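Long-range contacts in putative exotoxin (superantigen) (Streptococcus pyogenes, PDB 1TY0), which is a secreted streptococcal superantigen, a toxin that binds T-cell receptors and can use the same surface to form dimers: residues A[101-106]-A[118-123]; A[127-132]-A[194-199]; A[137-142]-A[172-177]; A[162-167]-A[199-204]. One frame throughout, in Å; residues are numbered along the deposited sequence.

Interaction 1: A[101-106]-A[118-123]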
loop_
_atom_site.group_PDB
_atom_site.type_symbol
_atom_site.label_atom_id
_atom_site.label_comp_id
_atom_site.label_asym_id
_atom_site.label_seq_id
_atom_site.Cartn_x
_atom_site.Cartn_y
_atom_site.Cartn_z
ATOM N N ASN A 101 -19.343 -11.883 11.224
ATOM C CA ASN A 101 -18.362 -12.464 12.123
ATOM C C ASN A 101 -18.391 -13.972 11.940
ATOM O O ASN A 101 -18.615 -14.730 12.885
ATOM C CB ASN A 101 -18.679 -12.075 13.567
ATOM C CG ASN A 101 -18.418 -10.602 13.839
ATOM O OD1 ASN A 101 -17.268 -10.160 13.874
ATOM N ND2 ASN A 101 -19.486 -9.834 14.018
ATOM N N SER A 102 -18.170 -14.390 10.696
ATOM C CA SER A 102 -18.163 -15.799 10.340
ATOM C C SER A 102 -16.768 -16.385 10.510
ATOM O O SER A 102 -15.761 -15.707 10.295
ATOM C CB SER A 102 -18.631 -15.980 8.896
ATOM O OG SER A 102 -18.694 -17.353 8.555
ATOM N N LYS A 103 -16.722 -17.656 10.890
ATOM C CA LYS A 103 -15.469 -18.360 11.113
ATOM C C LYS A 103 -14.866 -18.854 9.801
ATOM O O LYS A 103 -15.565 -19.420 8.962
ATOM C CB LYS A 103 -15.723 -19.538 12.056
ATOM C CG LYS A 103 -14.486 -20.305 12.486
ATOM C CD LYS A 103 -14.856 -21.417 13.459
ATOM C CE LYS A 103 -13.620 -22.120 13.996
ATOM N NZ LYS A 103 -13.963 -23.208 14.954
ATOM N N ILE A 104 -13.567 -18.626 9.623
ATOM C CA ILE A 104 -12.873 -19.072 8.419
ATOM C C ILE A 104 -11.829 -20.109 8.819
ATOM O O ILE A 104 -10.857 -19.799 9.505
ATOM C CB ILE A 104 -12.184 -17.894 7.691
ATOM C CG1 ILE A 104 -13.239 -16.878 7.244
ATOM C CG2 ILE A 104 -11.399 -18.409 6.486
ATOM C CD1 ILE A 104 -12.669 -15.640 6.575
ATOM N N VAL A 105 -12.046 -21.345 8.389
ATOM C CA VAL A 105 -11.150 -22.441 8.715
ATOM C C VAL A 105 -10.538 -23.031 7.455
ATOM O O VAL A 105 -11.182 -23.084 6.408
ATOM C CB VAL A 105 -11.907 -23.557 9.472
ATOM C CG1 VAL A 105 -10.958 -24.692 9.827
ATOM C CG2 VAL A 105 -12.543 -22.985 10.726
ATOM N N GLY A 106 -9.290 -23.470 7.564
ATOM C CA GLY A 106 -8.623 -24.054 6.418
ATOM C C GLY A 106 -7.545 -25.039 6.806
ATOM O O GLY A 106 -7.156 -25.129 7.973
ATOM N N LEU A 118 -5.858 -24.244 10.138
ATOM C CA LEU A 118 -5.808 -22.818 10.425
ATOM C C LEU A 118 -7.178 -22.313 10.837
ATOM O O LEU A 118 -8.158 -22.489 10.113
ATOM C CB LEU A 118 -5.325 -22.054 9.192
ATOM C CG LEU A 118 -3.991 -22.517 8.600
ATOM C CD1 LEU A 118 -3.723 -21.771 7.303
ATOM C CD2 LEU A 118 -2.869 -22.285 9.599
ATOM N N ILE A 119 -7.241 -21.687 12.008
ATOM C CA ILE A 119 -8.493 -21.144 12.516
ATOM C C ILE A 119 -8.445 -19.619 12.477
ATOM O O ILE A 119 -7.638 -18.989 13.162
ATOM C CB ILE A 119 -8.761 -21.607 13.968
ATOM C CG1 ILE A 119 -8.731 -23.137 14.039
ATOM C CG2 ILE A 119 -10.113 -21.083 14.435
ATOM C CD1 ILE A 119 -8.931 -23.697 15.434
ATOM N N ASN A 120 -9.317 -19.034 11.666
ATOM C CA ASN A 120 -9.385 -17.588 11.513
ATOM C C ASN A 120 -8.027 -16.943 11.258
ATOM O O ASN A 120 -7.654 -15.974 11.923
ATOM C CB ASN A 120 -10.039 -16.951 12.742
ATOM C CG ASN A 120 -11.493 -17.344 12.890
ATOM O OD1 ASN A 120 -12.248 -17.337 11.916
ATOM N ND2 ASN A 120 -11.898 -17.679 14.112
ATOM N N PRO A 121 -7.262 -17.483 10.297
ATOM C CA PRO A 121 -5.945 -16.924 9.976
ATOM C C PRO A 121 -6.140 -15.539 9.366
ATOM O O PRO A 121 -5.265 -14.673 9.448
ATOM C CB PRO A 121 -5.376 -17.932 8.983
ATOM C CG PRO A 121 -6.590 -18.448 8.294
ATOM C CD PRO A 121 -7.573 -18.628 9.422
ATOM N N ILE A 122 -7.305 -15.351 8.756
ATOM C CA ILE A 122 -7.677 -14.085 8.142
ATOM C C ILE A 122 -9.120 -13.796 8.531
ATOM O O ILE A 122 -9.837 -14.680 9.003
ATOM C CB ILE A 122 -7.590 -14.133 6.596
ATOM C CG1 ILE A 122 -8.579 -15.163 6.042
ATOM C CG2 ILE A 122 -6.164 -14.454 6.167
ATOM C CD1 ILE A 122 -8.717 -15.127 4.533
ATOM N N LYS A 123 -9.550 -12.557 8.343
ATOM C CA LYS A 123 -10.917 -12.206 8.674
ATOM C C LYS A 123 -11.561 -11.410 7.549
ATOM O O LYS A 123 -10.943 -10.520 6.962
ATOM C CB LYS A 123 -10.963 -11.410 9.983
ATOM C CG LYS A 123 -12.373 -11.197 10.522
ATOM C CD LYS A 123 -12.370 -10.693 11.959
ATOM C CE LYS A 123 -13.780 -10.667 12.535
ATOM N NZ LYS A 123 -13.790 -10.315 13.982
#
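The open end of the beta hairpin formed by strands 105-110 and 113-119 is where segments 101-106 and 118-123 meet. Gly-106 and Leu-118 form an antiparallel hydrogen-bonded pair: Leu-118 N donates a hydrogen bond to Gly-106 O at 2.7 Å, and Gly-106 N answers to Leu-118 O at 3.0 Å. Val-105 and Ile-119 follow as a non-hydrogen-bonded pair, with Val-105 CA 3.3 Å from Leu-118 O in a CA-H...O contact. One step on, Asn-120 N still reaches Ile-104 O (2.8 Å), but the returning bond comes from a side chain. Asn-120 has positive phi (49°), and its CG lies anti to the carbonyl carbon, beside the backbone N. Asn-120 OD1 thereby accepts from Ile-104 N at 2.9 Å in an almost straight bond (171°), the donor standing above the amide plane. Asn-120 thus replaces a backbone carbonyl as the chain leaves the strand.

On the buried side the side chains of Ile-104 and Ile-122 cross at about a right angle, Ile-104 CD1 4.2 Å from Ile-122 CG1, while Lys-103 CE rests on Ile-119 CG2 (3.7 Å) on the exposed side. Farther out, Lys-123 NZ makes a weak bond to Asn-101 OD1. Leu-118 and Pro-121 also touch Tyr-141 of helix 131-146, so the hairpin end closes over the helix, as expected for the first two strands of a beta-grasp domain.

Interaction 2: A[127-132]-A[194-199]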
loop_
_atom_site.group_PDB
_atom_site.type_symbol
_atom_site.label_atom_id
_atom_site.label_comp_id
_atom_site.label_asym_id
_atom_site.label_seq_id
_atom_site.Cartn_x
_atom_site.Cartn_y
_atom_site.Cartn_z
ATOM N N PRO A 127 -20.542 -10.217 3.879
ATOM C CA PRO A 127 -21.268 -11.454 3.565
ATOM C C PRO A 127 -21.021 -11.973 2.152
ATOM O O PRO A 127 -21.221 -13.156 1.868
ATOM C CB PRO A 127 -22.725 -11.062 3.804
ATOM C CG PRO A 127 -22.743 -9.620 3.402
ATOM C CD PRO A 127 -21.483 -9.095 4.058
ATOM N N ILE A 128 -20.587 -11.076 1.272
ATOM C CA ILE A 128 -20.279 -11.407 -0.114
ATOM C C ILE A 128 -18.900 -10.798 -0.332
ATOM O O ILE A 128 -18.714 -9.603 -0.115
ATOM C CB ILE A 128 -21.285 -10.745 -1.077
ATOM C CG1 ILE A 128 -22.701 -11.221 -0.754
ATOM C CG2 ILE A 128 -20.946 -11.091 -2.513
ATOM C CD1 ILE A 128 -23.770 -10.496 -1.535
ATOM N N PHE A 129 -17.932 -11.610 -0.741
ATOM C CA PHE A 129 -16.574 -11.103 -0.929
ATOM C C PHE A 129 -15.897 -11.618 -2.191
ATOM O O PHE A 129 -16.291 -12.646 -2.754
ATOM C CB PHE A 129 -15.723 -11.455 0.301
ATOM C CG PHE A 129 -15.566 -12.936 0.532
ATOM C CD1 PHE A 129 -14.562 -13.648 -0.107
ATOM C CD2 PHE A 129 -16.444 -13.620 1.373
ATOM C CE1 PHE A 129 -14.424 -15.030 0.080
ATOM C CE2 PHE A 129 -16.318 -14.996 1.567
ATOM C CZ PHE A 129 -15.306 -15.703 0.918
ATOM N N THR A 130 -14.874 -10.900 -2.641
ATOM C CA THR A 130 -14.152 -11.313 -3.839
ATOM C C THR A 130 -13.026 -12.270 -3.474
ATOM O O THR A 130 -12.497 -12.238 -2.359
ATOM C CB THR A 130 -13.519 -10.109 -4.578
ATOM O OG1 THR A 130 -12.548 -9.477 -3.729
ATOM C CG2 THR A 130 -14.590 -9.101 -4.967
ATOM N N ILE A 131 -12.664 -13.130 -4.416
ATOM C CA ILE A 131 -11.568 -14.047 -4.194
ATOM C C ILE A 131 -10.318 -13.183 -4.052
ATOM O O ILE A 131 -9.378 -13.558 -3.368
ATOM C CB ILE A 131 -11.426 -15.037 -5.371
ATOM C CG1 ILE A 131 -12.657 -15.951 -5.392
ATOM C CG2 ILE A 131 -10.138 -15.859 -5.229
ATOM C CD1 ILE A 131 -12.678 -16.963 -6.517
ATOM N N GLN A 132 -10.321 -12.011 -4.686
ATOM C CA GLN A 132 -9.181 -11.109 -4.579
ATOM C C GLN A 132 -8.912 -10.772 -3.112
ATOM O O GLN A 132 -7.769 -10.786 -2.668
ATOM C CB GLN A 132 -9.430 -9.811 -5.366
ATOM C CG GLN A 132 -8.301 -8.785 -5.208
ATOM C CD GLN A 132 -8.427 -7.561 -6.131
ATOM O OE1 GLN A 132 -7.523 -6.724 -6.186
ATOM N NE2 GLN A 132 -9.540 -7.459 -6.857
ATOM N N LYS A 194 -14.238 -12.462 -9.561
ATOM C CA LYS A 194 -14.810 -13.667 -8.960
ATOM C C LYS A 194 -15.248 -13.394 -7.534
ATOM O O LYS A 194 -14.481 -12.891 -6.713
ATOM C CB LYS A 194 -13.815 -14.827 -9.004
ATOM C CG LYS A 194 -13.811 -15.559 -10.332
ATOM C CD LYS A 194 -13.003 -16.849 -10.263
ATOM C CE LYS A 194 -13.139 -17.636 -11.557
ATOM N NZ LYS A 194 -12.346 -18.896 -11.534
ATOM N N THR A 195 -16.489 -13.760 -7.247
ATOM C CA THR A 195 -17.088 -13.502 -5.954
ATOM C C THR A 195 -17.673 -14.747 -5.294
ATOM O O THR A 195 -18.142 -15.664 -5.973
ATOM C CB THR A 195 -18.193 -12.432 -6.133
ATOM O OG1 THR A 195 -17.593 -11.207 -6.580
ATOM C CG2 THR A 195 -18.950 -12.196 -4.851
ATOM N N ILE A 196 -17.640 -14.758 -3.966
ATOM C CA ILE A 196 -18.165 -15.867 -3.177
ATOM C C ILE A 196 -19.058 -15.342 -2.062
ATOM O O ILE A 196 -18.754 -14.320 -1.445
ATOM C CB ILE A 196 -17.032 -16.664 -2.496
ATOM C CG1 ILE A 196 -16.099 -17.261 -3.546
ATOM C CG2 ILE A 196 -17.626 -17.762 -1.613
ATOM C CD1 ILE A 196 -14.891 -17.976 -2.947
ATOM N N ASN A 197 -20.160 -16.043 -1.807
ATOM C CA ASN A 197 -21.054 -15.665 -0.718
ATOM C C ASN A 197 -20.553 -16.462 0.482
ATOM O O ASN A 197 -20.427 -17.684 0.412
ATOM C CB ASN A 197 -22.503 -16.056 -1.027
ATOM C CG ASN A 197 -23.044 -15.371 -2.264
ATOM O OD1 ASN A 197 -22.972 -14.150 -2.396
ATOM N ND2 ASN A 197 -23.600 -16.156 -3.178
ATOM N N MET A 198 -20.256 -15.773 1.579
ATOM C CA MET A 198 -19.737 -16.441 2.767
ATOM C C MET A 198 -20.575 -17.640 3.206
ATOM O O MET A 198 -20.044 -18.608 3.750
ATOM C CB MET A 198 -19.619 -15.445 3.924
ATOM C CG MET A 198 -18.967 -16.023 5.174
ATOM S SD MET A 198 -17.287 -16.632 4.894
ATOM C CE MET A 198 -16.344 -15.113 5.091
ATOM N N LYS A 199 -21.880 -17.583 2.966
ATOM C CA LYS A 199 -22.757 -18.679 3.371
ATOM C C LYS A 199 -22.522 -19.946 2.556
ATOM O O LYS A 199 -22.893 -21.041 2.987
ATOM C CB LYS A 199 -24.225 -18.257 3.269
ATOM C CG LYS A 199 -24.702 -17.924 1.864
ATOM C CD LYS A 199 -26.193 -17.606 1.875
ATOM C CE LYS A 199 -26.697 -17.189 0.503
ATOM N NZ LYS A 199 -26.435 -18.219 -0.540
HETATM O O HOH W 1 -23.333 -15.057 2.446
HETATM O O HOH W 2 -11.850 -11.841 -7.268
#
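Phe-129 takes chi1 62°, which sets CG in the crowded position between its backbone N and carbonyl carbon, and Met-198 CG runs anti to its backbone N before the chain bends at chi2 and chi3. The two side chains consequently cross obliquely: Met-198 CE packs 3.5 Å from Phe-129 CE2, and Met-198 SD lies 5.1 Å from the Phe-129 ring centroid, an oblique Met-aromatic contact. Over one ring face, Ile-196 CB stands 4.3 Å from the Phe-129 centroid, 26° off the normal, a CH-pi contact; Ile-196 O lies over a face as well, near the rim.

The backbones form a two-stranded antiparallel sheet. Phe-129 and Ile-196 are its hydrogen-bonded pair, with Ile-196 N to Phe-129 O at 2.8 Å and Phe-129 N to Ile-196 O at 2.9 Å, both nearly straight. Beyond them Met-198 N donates to Pro-127 O, and Ile-131 N to Lys-194 O. On the other face Ile-128 CG2 meets Thr-195 CG2 at 3.3 Å, tighter than usual van der Waals contact. Ile-131 CD1 is likewise close to Lys-194 CB (3.5 Å). A water joins Gln-132 N to Lys-194 O, and another joins Pro-127 O to Lys-199 N.

Thr-130 is the N-cap of helix 131-146, its OG1 accepting from Glu-133 N. Ile-196 packs on Ile-162 and Ile-164 of strand 157-164, Ile-131 on strand 168-173, and Ile-128 and Thr-130 on strand 84-93.

Interaction 3: A[137-142]-A[172-177]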
loop_
_atom_site.group_PDB
_atom_site.type_symbol
_atom_site.label_atom_id
_atom_site.label_comp_id
_atom_site.label_asym_id
_atom_site.label_seq_id
_atom_site.Cartn_x
_atom_site.Cartn_y
_atom_site.Cartn_z
ATOM N N LYS A 137 -5.409 -11.574 1.533
ATOM C CA LYS A 137 -5.252 -11.821 2.960
ATOM C C LYS A 137 -4.531 -13.119 3.274
ATOM O O LYS A 137 -3.666 -13.146 4.144
ATOM C CB LYS A 137 -6.614 -11.776 3.654
ATOM C CG LYS A 137 -7.223 -10.379 3.628
ATOM C CD LYS A 137 -8.543 -10.281 4.389
ATOM C CE LYS A 137 -8.961 -8.816 4.485
ATOM N NZ LYS A 137 -10.308 -8.626 5.091
ATOM N N ILE A 138 -4.868 -14.188 2.560
ATOM C CA ILE A 138 -4.208 -15.464 2.799
ATOM C C ILE A 138 -2.740 -15.407 2.380
ATOM O O ILE A 138 -1.879 -15.954 3.064
ATOM C CB ILE A 138 -4.917 -16.624 2.064
ATOM C CG1 ILE A 138 -4.242 -17.952 2.422
ATOM C CG2 ILE A 138 -4.880 -16.398 0.570
ATOM C CD1 ILE A 138 -5.013 -19.165 1.955
ATOM N N ARG A 139 -2.435 -14.743 1.269
ATOM C CA ARG A 139 -1.031 -14.652 0.864
ATOM C C ARG A 139 -0.244 -13.878 1.912
ATOM O O ARG A 139 0.872 -14.259 2.272
ATOM C CB ARG A 139 -0.883 -13.976 -0.502
ATOM C CG ARG A 139 -1.382 -14.838 -1.643
ATOM C CD ARG A 139 -0.966 -14.294 -2.997
ATOM N NE ARG A 139 -1.801 -14.861 -4.049
ATOM C CZ ARG A 139 -1.376 -15.182 -5.266
ATOM N NH1 ARG A 139 -0.105 -15.007 -5.607
ATOM N NH2 ARG A 139 -2.237 -15.664 -6.149
ATOM N N GLN A 140 -0.820 -12.790 2.412
ATOM C CA GLN A 140 -0.141 -12.012 3.437
ATOM C C GLN A 140 0.102 -12.874 4.677
ATOM O O GLN A 140 1.176 -12.819 5.279
ATOM C CB GLN A 140 -0.960 -10.777 3.805
ATOM C CG GLN A 140 -0.539 -9.517 3.057
ATOM C CD GLN A 140 0.884 -9.095 3.383
ATOM O OE1 GLN A 140 1.329 -9.208 4.524
ATOM N NE2 GLN A 140 1.602 -8.591 2.382
ATOM N N TYR A 141 -0.892 -13.670 5.058
ATOM C CA TYR A 141 -0.746 -14.540 6.219
ATOM C C TYR A 141 0.400 -15.513 5.969
ATOM O O TYR A 141 1.265 -15.711 6.826
ATOM C CB TYR A 141 -2.033 -15.327 6.474
ATOM C CG TYR A 141 -1.892 -16.360 7.573
ATOM C CD1 TYR A 141 -1.815 -15.976 8.912
ATOM C CD2 TYR A 141 -1.794 -17.714 7.269
ATOM C CE1 TYR A 141 -1.641 -16.918 9.924
ATOM C CE2 TYR A 141 -1.618 -18.668 8.275
ATOM C CZ TYR A 141 -1.542 -18.261 9.597
ATOM O OH TYR A 141 -1.356 -19.197 10.595
ATOM N N LEU A 142 0.398 -16.119 4.787
ATOM C CA LEU A 142 1.440 -17.070 4.412
ATOM C C LEU A 142 2.808 -16.401 4.312
ATOM O O LEU A 142 3.827 -17.001 4.662
ATOM C CB LEU A 142 1.079 -17.741 3.083
ATOM C CG LEU A 142 -0.142 -18.667 3.140
ATOM C CD1 LEU A 142 -0.509 -19.134 1.751
ATOM C CD2 LEU A 142 0.161 -19.856 4.045
ATOM N N PHE A 172 -6.106 -21.668 -7.202
ATOM C CA PHE A 172 -5.252 -20.595 -7.702
ATOM C C PHE A 172 -3.777 -20.837 -7.432
ATOM O O PHE A 172 -3.396 -21.249 -6.340
ATOM C CB PHE A 172 -5.666 -19.277 -7.051
ATOM C CG PHE A 172 -7.109 -18.957 -7.231
ATOM C CD1 PHE A 172 -7.570 -18.429 -8.431
ATOM C CD2 PHE A 172 -8.024 -19.234 -6.222
ATOM C CE1 PHE A 172 -8.920 -18.186 -8.626
ATOM C CE2 PHE A 172 -9.376 -18.996 -6.409
ATOM C CZ PHE A 172 -9.828 -18.471 -7.615
ATOM N N ASN A 173 -2.955 -20.568 -8.438
ATOM C CA ASN A 173 -1.511 -20.726 -8.332
ATOM C C ASN A 173 -0.966 -19.610 -7.442
ATOM O O ASN A 173 -1.236 -18.434 -7.680
ATOM C CB ASN A 173 -0.900 -20.646 -9.734
ATOM C CG ASN A 173 0.612 -20.741 -9.730
ATOM O OD1 ASN A 173 1.226 -21.147 -8.747
ATOM N ND2 ASN A 173 1.221 -20.384 -10.853
ATOM N N LEU A 174 -0.213 -19.979 -6.410
ATOM C CA LEU A 174 0.350 -18.995 -5.487
ATOM C C LEU A 174 1.676 -18.416 -5.966
ATOM O O LEU A 174 2.176 -17.437 -5.412
ATOM C CB LEU A 174 0.528 -19.623 -4.100
ATOM C CG LEU A 174 -0.769 -19.814 -3.308
ATOM C CD1 LEU A 174 -0.488 -20.626 -2.051
ATOM C CD2 LEU A 174 -1.359 -18.453 -2.951
ATOM N N TYR A 175 2.243 -19.019 -7.003
ATOM C CA TYR A 175 3.511 -18.554 -7.547
ATOM C C TYR A 175 3.283 -18.131 -8.994
ATOM O O TYR A 175 4.041 -18.493 -9.894
ATOM C CB TYR A 175 4.546 -19.678 -7.441
ATOM C CG TYR A 175 4.934 -19.961 -6.004
ATOM C CD1 TYR A 175 4.180 -20.835 -5.213
ATOM C CD2 TYR A 175 5.999 -19.295 -5.410
ATOM C CE1 TYR A 175 4.483 -21.025 -3.859
ATOM C CE2 TYR A 175 6.313 -19.480 -4.064
ATOM C CZ TYR A 175 5.553 -20.341 -3.294
ATOM O OH TYR A 175 5.863 -20.500 -1.958
ATOM N N ASP A 176 2.229 -17.342 -9.189
ATOM C CA ASP A 176 1.834 -16.867 -10.509
ATOM C C ASP A 176 2.506 -15.586 -10.998
ATOM O O ASP A 176 1.871 -14.532 -11.090
ATOM C CB ASP A 176 0.307 -16.712 -10.553
ATOM C CG ASP A 176 -0.228 -15.765 -9.485
ATOM O OD1 ASP A 176 0.343 -15.714 -8.376
ATOM O OD2 ASP A 176 -1.240 -15.082 -9.759
ATOM N N ALA A 177 3.792 -15.684 -11.324
ATOM C CA ALA A 177 4.531 -14.537 -11.837
ATOM C C ALA A 177 5.840 -14.965 -12.481
ATOM O O ALA A 177 6.279 -16.103 -12.318
ATOM C CB ALA A 177 4.821 -13.544 -10.713
#
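Arg-139 NH1 reaches Asp-176 OD1 at 2.9 Å in a salt bridge whose hydrogen bond is nearly straight (166°). Arg-139 runs extended from CG to NE, and Asp-176 CG takes the crowded position (chi1 58°). The carboxylate uses its syn lone pair, and OD1 lies in the guanidinium plane, although the two flat groups are turned 49° apart. Arg-139 NH2 adds weak bonds to Asp-176 OD1 and to Asn-173 O (3.3 Å). Over one face of the guanidinium sits Leu-174 CD2, 3.8 Å from Arg-139 NE, while Leu-174 CD1 meets Leu-142 CD1 at 4.1 Å.

In the beta-grasp fold the salt bridge joins the central helix 131-146 to the loop leaving strand 168-173, an outermost strand. The chain turns through an Asx turn, Asn-173 OD1 accepting from Tyr-175 N at 2.9 Å, and an inverse gamma turn centred on Asp-176. Asp-135 pairs with Arg-139 NE and Lys-189 with Asp-176 OD2, so each charge has a second partner, which probably steadies both ionised forms.

Interaction 4: A[162-167]-A[199-204]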
loop_
_atom_site.group_PDB
_atom_site.type_symbol
_atom_site.label_atom_id
_atom_site.label_comp_id
_atom_site.label_asym_id
_atom_site.label_seq_id
_atom_site.Cartn_x
_atom_site.Cartn_y
_atom_site.Cartn_z
ATOM N N ILE A 162 -10.328 -23.042 -2.641
ATOM C CA ILE A 162 -11.461 -22.616 -1.841
ATOM C C ILE A 162 -12.647 -23.530 -2.099
ATOM O O ILE A 162 -13.129 -23.632 -3.229
ATOM C CB ILE A 162 -11.864 -21.168 -2.172
ATOM C CG1 ILE A 162 -10.660 -20.245 -1.987
ATOM C CG2 ILE A 162 -13.015 -20.728 -1.278
ATOM C CD1 ILE A 162 -10.060 -20.305 -0.605
ATOM N N ALA A 163 -13.108 -24.197 -1.047
ATOM C CA ALA A 163 -14.239 -25.104 -1.158
ATOM C C ALA A 163 -15.557 -24.364 -0.964
ATOM O O ALA A 163 -15.806 -23.774 0.088
ATOM C CB ALA A 163 -14.111 -26.222 -0.133
ATOM N N ILE A 164 -16.390 -24.399 -1.996
ATOM C CA ILE A 164 -17.696 -23.757 -1.978
ATOM C C ILE A 164 -18.740 -24.866 -2.080
ATOM O O ILE A 164 -18.544 -25.838 -2.811
ATOM C CB ILE A 164 -17.862 -22.808 -3.185
ATOM C CG1 ILE A 164 -16.683 -21.835 -3.247
ATOM C CG2 ILE A 164 -19.186 -22.069 -3.092
ATOM C CD1 ILE A 164 -16.525 -20.964 -2.021
ATOM N N ASN A 165 -19.842 -24.727 -1.349
ATOM C CA ASN A 165 -20.894 -25.736 -1.377
ATOM C C ASN A 165 -21.290 -26.027 -2.822
ATOM O O ASN A 165 -21.612 -25.112 -3.580
ATOM C CB ASN A 165 -22.123 -25.260 -0.593
ATOM C CG ASN A 165 -21.802 -24.902 0.850
ATOM O OD1 ASN A 165 -21.069 -25.619 1.537
ATOM N ND2 ASN A 165 -22.365 -23.794 1.324
ATOM N N GLY A 166 -21.259 -27.302 -3.199
ATOM C CA GLY A 166 -21.620 -27.679 -4.553
ATOM C C GLY A 166 -20.450 -28.193 -5.372
ATOM O O GLY A 166 -20.463 -28.111 -6.600
ATOM N N ASN A 167 -19.440 -28.725 -4.689
ATOM C CA ASN A 167 -18.250 -29.268 -5.340
ATOM C C ASN A 167 -17.438 -28.248 -6.128
ATOM O O ASN A 167 -16.614 -28.620 -6.966
ATOM C CB ASN A 167 -18.622 -30.426 -6.271
ATOM C CG ASN A 167 -19.106 -31.642 -5.519
ATOM O OD1 ASN A 167 -18.473 -32.088 -4.561
ATOM N ND2 ASN A 167 -20.230 -32.197 -5.955
ATOM N N LYS A 199 -21.880 -17.583 2.966
ATOM C CA LYS A 199 -22.757 -18.679 3.371
ATOM C C LYS A 199 -22.522 -19.946 2.556
ATOM O O LYS A 199 -22.893 -21.041 2.987
ATOM C CB LYS A 199 -24.225 -18.257 3.269
ATOM C CG LYS A 199 -24.702 -17.924 1.864
ATOM C CD LYS A 199 -26.193 -17.606 1.875
ATOM C CE LYS A 199 -26.697 -17.189 0.503
ATOM N NZ LYS A 199 -26.435 -18.219 -0.540
ATOM N N ASP A 200 -21.911 -19.793 1.382
ATOM C CA ASP A 200 -21.611 -20.926 0.508
ATOM C C ASP A 200 -20.185 -21.410 0.735
ATOM O O ASP A 200 -19.777 -22.445 0.207
ATOM C CB ASP A 200 -21.771 -20.543 -0.967
ATOM C CG ASP A 200 -23.186 -20.137 -1.317
ATOM O OD1 ASP A 200 -24.133 -20.781 -0.816
ATOM O OD2 ASP A 200 -23.351 -19.179 -2.102
ATOM N N PHE A 201 -19.431 -20.649 1.519
ATOM C CA PHE A 201 -18.043 -20.982 1.821
ATOM C C PHE A 201 -17.944 -22.110 2.844
ATOM O O PHE A 201 -18.526 -22.029 3.925
ATOM C CB PHE A 201 -17.324 -19.745 2.356
ATOM C CG PHE A 201 -15.905 -19.998 2.760
ATOM C CD1 PHE A 201 -14.917 -20.189 1.801
ATOM C CD2 PHE A 201 -15.556 -20.055 4.104
ATOM C CE1 PHE A 201 -13.595 -20.434 2.176
ATOM C CE2 PHE A 201 -14.239 -20.300 4.489
ATOM C CZ PHE A 201 -13.257 -20.489 3.524
ATOM N N SER A 202 -17.200 -23.160 2.505
ATOM C CA SER A 202 -17.033 -24.292 3.413
ATOM C C SER A 202 -15.712 -24.207 4.168
ATOM O O SER A 202 -15.686 -24.188 5.396
ATOM C CB SER A 202 -17.089 -25.607 2.640
ATOM O OG SER A 202 -16.790 -26.693 3.497
ATOM N N HIS A 203 -14.619 -24.158 3.416
ATOM C CA HIS A 203 -13.283 -24.069 3.993
ATOM C C HIS A 203 -12.299 -23.857 2.858
ATOM O O HIS A 203 -12.690 -23.751 1.698
ATOM C CB HIS A 203 -12.924 -25.360 4.733
ATOM C CG HIS A 203 -12.907 -26.573 3.857
ATOM N ND1 HIS A 203 -14.059 -27.167 3.386
ATOM C CD2 HIS A 203 -11.878 -27.282 3.334
ATOM C CE1 HIS A 203 -13.739 -28.188 2.611
ATOM N NE2 HIS A 203 -12.423 -28.280 2.562
ATOM N N PHE A 204 -11.018 -23.794 3.193
ATOM C CA PHE A 204 -10.000 -23.617 2.174
ATOM C C PHE A 204 -8.842 -24.558 2.455
ATOM O O PHE A 204 -8.720 -25.112 3.550
ATOM C CB PHE A 204 -9.515 -22.160 2.143
ATOM C CG PHE A 204 -8.646 -21.777 3.305
ATOM C CD1 PHE A 204 -7.275 -21.992 3.264
ATOM C CD2 PHE A 204 -9.200 -21.196 4.442
ATOM C CE1 PHE A 204 -6.462 -21.631 4.341
ATOM C CE2 PHE A 204 -8.401 -20.831 5.522
ATOM C CZ PHE A 204 -7.028 -21.048 5.473
#
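The His-203 ring carries Ala-163 CB over one face, 3.7 Å from its centroid and 24° off the normal, a CH-pi contact, while Ser-202 OG lies in its plane at the edge. There Ser-202 OG and His-203 ND1 share a hydrogen bond of 2.8 Å, which would help fix the ring's rotation. The Phe-201 ring has His-203 N over the centre of one face, and Ile-162 CG2 meets its edge at Phe-201 CE1 (3.5 Å), with Ile-164 CD1 at the edge too. Phe-204 takes part through CB, against which Ile-162 CD1 is set at 3.4 Å.

Backbone bonds give the register of this antiparallel pair; the N-to-C directions of strand segments 162-164 and 201-204 lie 158° apart. Ala-163 N donates to His-203 O at 2.8 Å, but Ala-163 O accepts from Ser-202 N at 2.9 Å. Ser-202 and His-203 therefore both face Ala-163, a classic beta bulge that shifts the register by one residue. Asn-165 N then bonds to Asp-200 O at 2.8 Å, beyond the last pair.

Ile-162, Ile-164, Phe-201 and Phe-204 share the sheet face toward the interior, where Ile-162 also touches Phe-134 and Phe-204 touches Ile-138, both of helix 131-146. On the opposite face zinc ligand His-203 lies close to ligand Asp-205, and Ala-163 touches the third, His-169: a beta-grasp zinc site, without metal in this chain.

All four contacts belong to the C-terminal beta-grasp domain, their centres 10 to 19 Å apart. Along the chain interaction 1 closes before the others open; interaction 3 is nested within the loop closed by interaction 2, and interaction 4 crosses both. Interactions 1, 3 and 4 reach the same five-stranded sheet, where strand 105-110 runs parallel beside strand 201-209. Interactions 2 and 3 share helix 131-146, and Lys-199 belongs to both 2 and 4. Gly-106 of interaction 1 packs on Phe-204 of interaction 4, while Ile-131 of interaction 2 meets Phe-172 of interaction 3. The sheet, including its hairpin, thus packs against helix 131-146, with the zinc ligand His-203 on the sheet's other face.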